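Local coordinates for protein group II chitinase (PDB 6JAW) that probably hydrolyses internal glycosidic bonds of chitin, this chain being a glycoside hydrolase family 18 catalytic domain of a much longer insect chitinase, at residues A[10-15]-A[342-347]. Numbering follows the deposited sequence.
With BBO (2-[3-(morpholin-4-yl)propyl]-1H-benzo[de]isoquinoline-1,3(2H)-dione), chain B.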
loop_
_atom_site.group_PDB
_atom_site.type_symbol
_atom_site.label_atom_id
_atom_site.label_comp_id
_atom_site.label_asym_id
_atom_site.label_seq_id
_atom_site.Cartn_x
_atom_site.Cartn_y
_atom_site.Cartn_z
ATOM N N VAL A 10 -3.128 -5.302 7.938
ATOM C CA VAL A 10 -2.402 -4.050 8.093
ATOM C C VAL A 10 -3.123 -2.976 7.292
ATOM O O VAL A 10 -3.271 -3.094 6.072
ATOM C CB VAL A 10 -0.949 -4.202 7.631
ATOM C CG1 VAL A 10 -0.212 -2.900 7.820
ATOM C CG2 VAL A 10 -0.275 -5.342 8.406
ATOM N N CYS A 11 -3.581 -1.932 7.973
ATOM C CA CYS A 11 -4.369 -0.875 7.351
ATOM C C CYS A 11 -3.549 0.403 7.313
ATOM O O CYS A 11 -3.097 0.885 8.357
ATOM C CB CYS A 11 -5.666 -0.623 8.117
ATOM S SG CYS A 11 -6.795 -2.021 8.274
ATOM N N TYR A 12 -3.383 0.968 6.126
ATOM C CA TYR A 12 -2.670 2.226 6.004
ATOM C C TYR A 12 -3.634 3.381 6.227
ATOM O O TYR A 12 -4.707 3.446 5.614
ATOM C CB TYR A 12 -1.971 2.337 4.651
ATOM C CG TYR A 12 -0.585 1.728 4.691
ATOM C CD1 TYR A 12 -0.408 0.355 4.578
ATOM C CD2 TYR A 12 0.541 2.518 4.887
ATOM C CE1 TYR A 12 0.855 -0.216 4.634
ATOM C CE2 TYR A 12 1.813 1.956 4.938
ATOM C CZ TYR A 12 1.958 0.586 4.814
ATOM O OH TYR A 12 3.208 0.008 4.872
ATOM N N TYR A 13 -3.270 4.248 7.156
ATOM C CA TYR A 13 -3.943 5.513 7.381
ATOM C C TYR A 13 -3.109 6.609 6.733
ATOM O O TYR A 13 -1.880 6.609 6.845
ATOM C CB TYR A 13 -4.105 5.784 8.880
ATOM C CG TYR A 13 -4.626 7.169 9.175
ATOM C CD1 TYR A 13 -5.990 7.419 9.223
ATOM C CD2 TYR A 13 -3.755 8.228 9.398
ATOM C CE1 TYR A 13 -6.472 8.689 9.477
ATOM C CE2 TYR A 13 -4.225 9.496 9.650
ATOM C CZ TYR A 13 -5.584 9.720 9.690
ATOM O OH TYR A 13 -6.053 10.983 9.947
ATOM N N THR A 14 -3.769 7.539 6.047
ATOM C CA THR A 14 -3.076 8.632 5.382
ATOM C C THR A 14 -3.542 9.950 5.980
ATOM O O THR A 14 -4.747 10.191 6.106
ATOM C CB THR A 14 -3.309 8.591 3.867
ATOM O OG1 THR A 14 -4.680 8.886 3.578
ATOM C CG2 THR A 14 -2.969 7.193 3.318
ATOM N N ASN A 15 -2.591 10.802 6.366
ATOM C CA ASN A 15 -2.995 12.042 7.016
ATOM C C ASN A 15 -3.571 13.048 6.029
ATOM O O ASN A 15 -4.291 13.963 6.445
ATOM C CB ASN A 15 -1.828 12.656 7.797
ATOM C CG ASN A 15 -0.594 12.867 6.948
ATOM O OD1 ASN A 15 -0.598 12.627 5.740
ATOM N ND2 ASN A 15 0.478 13.336 7.584
ATOM N N GLY A 342 -0.713 -12.346 6.254
ATOM C CA GLY A 342 -1.997 -11.681 6.260
ATOM C C GLY A 342 -2.126 -10.744 5.071
ATOM O O GLY A 342 -1.510 -10.956 4.026
ATOM N N GLY A 343 -2.944 -9.720 5.258
ATOM C CA GLY A 343 -3.231 -8.796 4.186
ATOM C C GLY A 343 -2.934 -7.372 4.591
ATOM O O GLY A 343 -2.779 -7.064 5.776
ATOM N N MET A 344 -2.839 -6.502 3.599
ATOM C CA MET A 344 -2.591 -5.088 3.810
ATOM C C MET A 344 -3.492 -4.331 2.851
ATOM O O MET A 344 -3.745 -4.797 1.736
ATOM C CB MET A 344 -1.112 -4.740 3.573
ATOM C CG MET A 344 -0.799 -3.250 3.634
ATOM S SD MET A 344 -0.863 -2.433 2.021
ATOM C CE MET A 344 0.697 -2.969 1.310
ATOM N N ILE A 345 -4.003 -3.183 3.281
ATOM C CA ILE A 345 -4.868 -2.388 2.425
ATOM C C ILE A 345 -4.317 -0.979 2.312
ATOM O O ILE A 345 -3.838 -0.396 3.291
ATOM C CB ILE A 345 -6.326 -2.371 2.918
ATOM C CG1 ILE A 345 -6.427 -1.734 4.302
ATOM C CG2 ILE A 345 -6.879 -3.781 2.908
ATOM C CD1 ILE A 345 -7.476 -0.641 4.366
ATOM N N TRP A 346 -4.354 -0.461 1.092
ATOM C CA TRP A 346 -4.123 0.942 0.795
ATOM C C TRP A 346 -5.406 1.459 0.163
ATOM O O TRP A 346 -5.715 1.098 -0.975
ATOM C CB TRP A 346 -2.943 1.133 -0.162
ATOM C CG TRP A 346 -2.687 2.576 -0.367
ATOM C CD1 TRP A 346 -3.332 3.412 -1.237
ATOM C CD2 TRP A 346 -1.772 3.388 0.368
ATOM N NE1 TRP A 346 -2.857 4.692 -1.098
ATOM C CE2 TRP A 346 -1.895 4.704 -0.121
ATOM C CE3 TRP A 346 -0.851 3.129 1.385
ATOM C CZ2 TRP A 346 -1.130 5.757 0.372
ATOM C CZ3 TRP A 346 -0.095 4.178 1.877
ATOM C CH2 TRP A 346 -0.238 5.474 1.368
ATOM N N ALA A 347 -6.172 2.277 0.885
ATOM C CA ALA A 347 -5.920 2.694 2.257
ATOM C C ALA A 347 -7.285 2.836 2.935
ATOM O O ALA A 347 -8.314 2.770 2.262
ATOM C CB ALA A 347 -5.146 4.016 2.300
HETATM C C10 BBO B . 5.308 3.476 -11.789
HETATM C C13 BBO B . 2.017 4.565 -8.210
HETATM C C15 BBO B . 1.716 5.259 -5.814
HETATM C C17 BBO B . -1.125 4.079 -3.818
HETATM C C01 BBO B . 6.040 3.829 -12.918
HETATM C C02 BBO B . 5.919 5.109 -13.472
HETATM C C03 BBO B . 5.061 6.042 -12.891
HETATM C C04 BBO B . 4.908 7.336 -13.414
HETATM C C05 BBO B . 4.029 8.232 -12.787
HETATM C C06 BBO B . 3.310 7.874 -11.668
HETATM C C07 BBO B . 3.462 6.617 -11.168
HETATM C C08 BBO B . 4.334 5.690 -11.768
HETATM C C09 BBO B . 4.464 4.400 -11.224
HETATM C C11 BBO B . 3.667 4.011 -9.984
HETATM C C12 BBO B . 2.667 6.228 -9.935
HETATM C C14 BBO B . 2.712 4.734 -6.859
HETATM C C16 BBO B . 0.324 4.036 -4.326
HETATM C C18 BBO B . -1.281 6.044 -5.120
HETATM C C19 BBO B . -0.640 5.219 -6.226
HETATM N N01 BBO B . 2.798 4.940 -9.376
HETATM N N02 BBO B . 0.501 4.456 -5.718
HETATM O O01 BBO B . 3.804 2.734 -9.447
HETATM O O02 BBO B . 1.808 7.161 -9.355
HETATM O O03 BBO B . -1.878 5.208 -4.177
#
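Val10 and Met344 lie abreast on two neighbouring parallel strands, whose axes approach to 4.8 Å and diverge by only 16°. The ladder is short: Val10 N donates to Gly343 O (2.8 Å), Ile345 N returns a bond to Val10 O (2.9 Å), and Tyr12 N reaches Ile345 O (3.2 Å). The second strand ends at Trp346, a cis peptide leads into Ala347, and Ala347 CB comes to rest 3.4 Å from Tyr12 O.

Cys11 and Ile345 meet on one face, SG against CG1, beneath helix 363-373, and Cys11 is tied by a disulfide to Cys36. Val10 and Met344 meet on the other face, while Tyr12 is directed toward the neighbouring strand, its ring against Met344 and Trp346. Met344 CG lies in the plane of the Tyr12 ring, 3.6 Å from CE1, and bends in the chain carry SD back beside the same ring as an oblique Met-aromatic contact. Trp346, with CG anti to the backbone N (chi1 -176°), brings its six-membered ring obliquely against that of Tyr12, neither stacked nor edge-to-face; the planes meet at 44°, with CZ3 3.5 Å from Tyr12 CD2. Thr14 CG2 packs against CZ2 and CH2 of Trp346, the side chains crossing at about a right angle, while its OG1 bonds Asp349. Tyr12 OH is hydrogen-bonded to Asp124 on strand 122-126.

One indole face receives the morpholine of the bound naphthalimide ligand, Trp346 NE1 lying 3.3 Å from the ligand's O03; Ala347 CB covers part of the opposite face. Here the first and last strands of a family 18 TIM barrel close the cylinder, and their C-terminal ends present a tryptophan platform to the ligand, consistent with the substrate-binding cleft of family 18 enzymes.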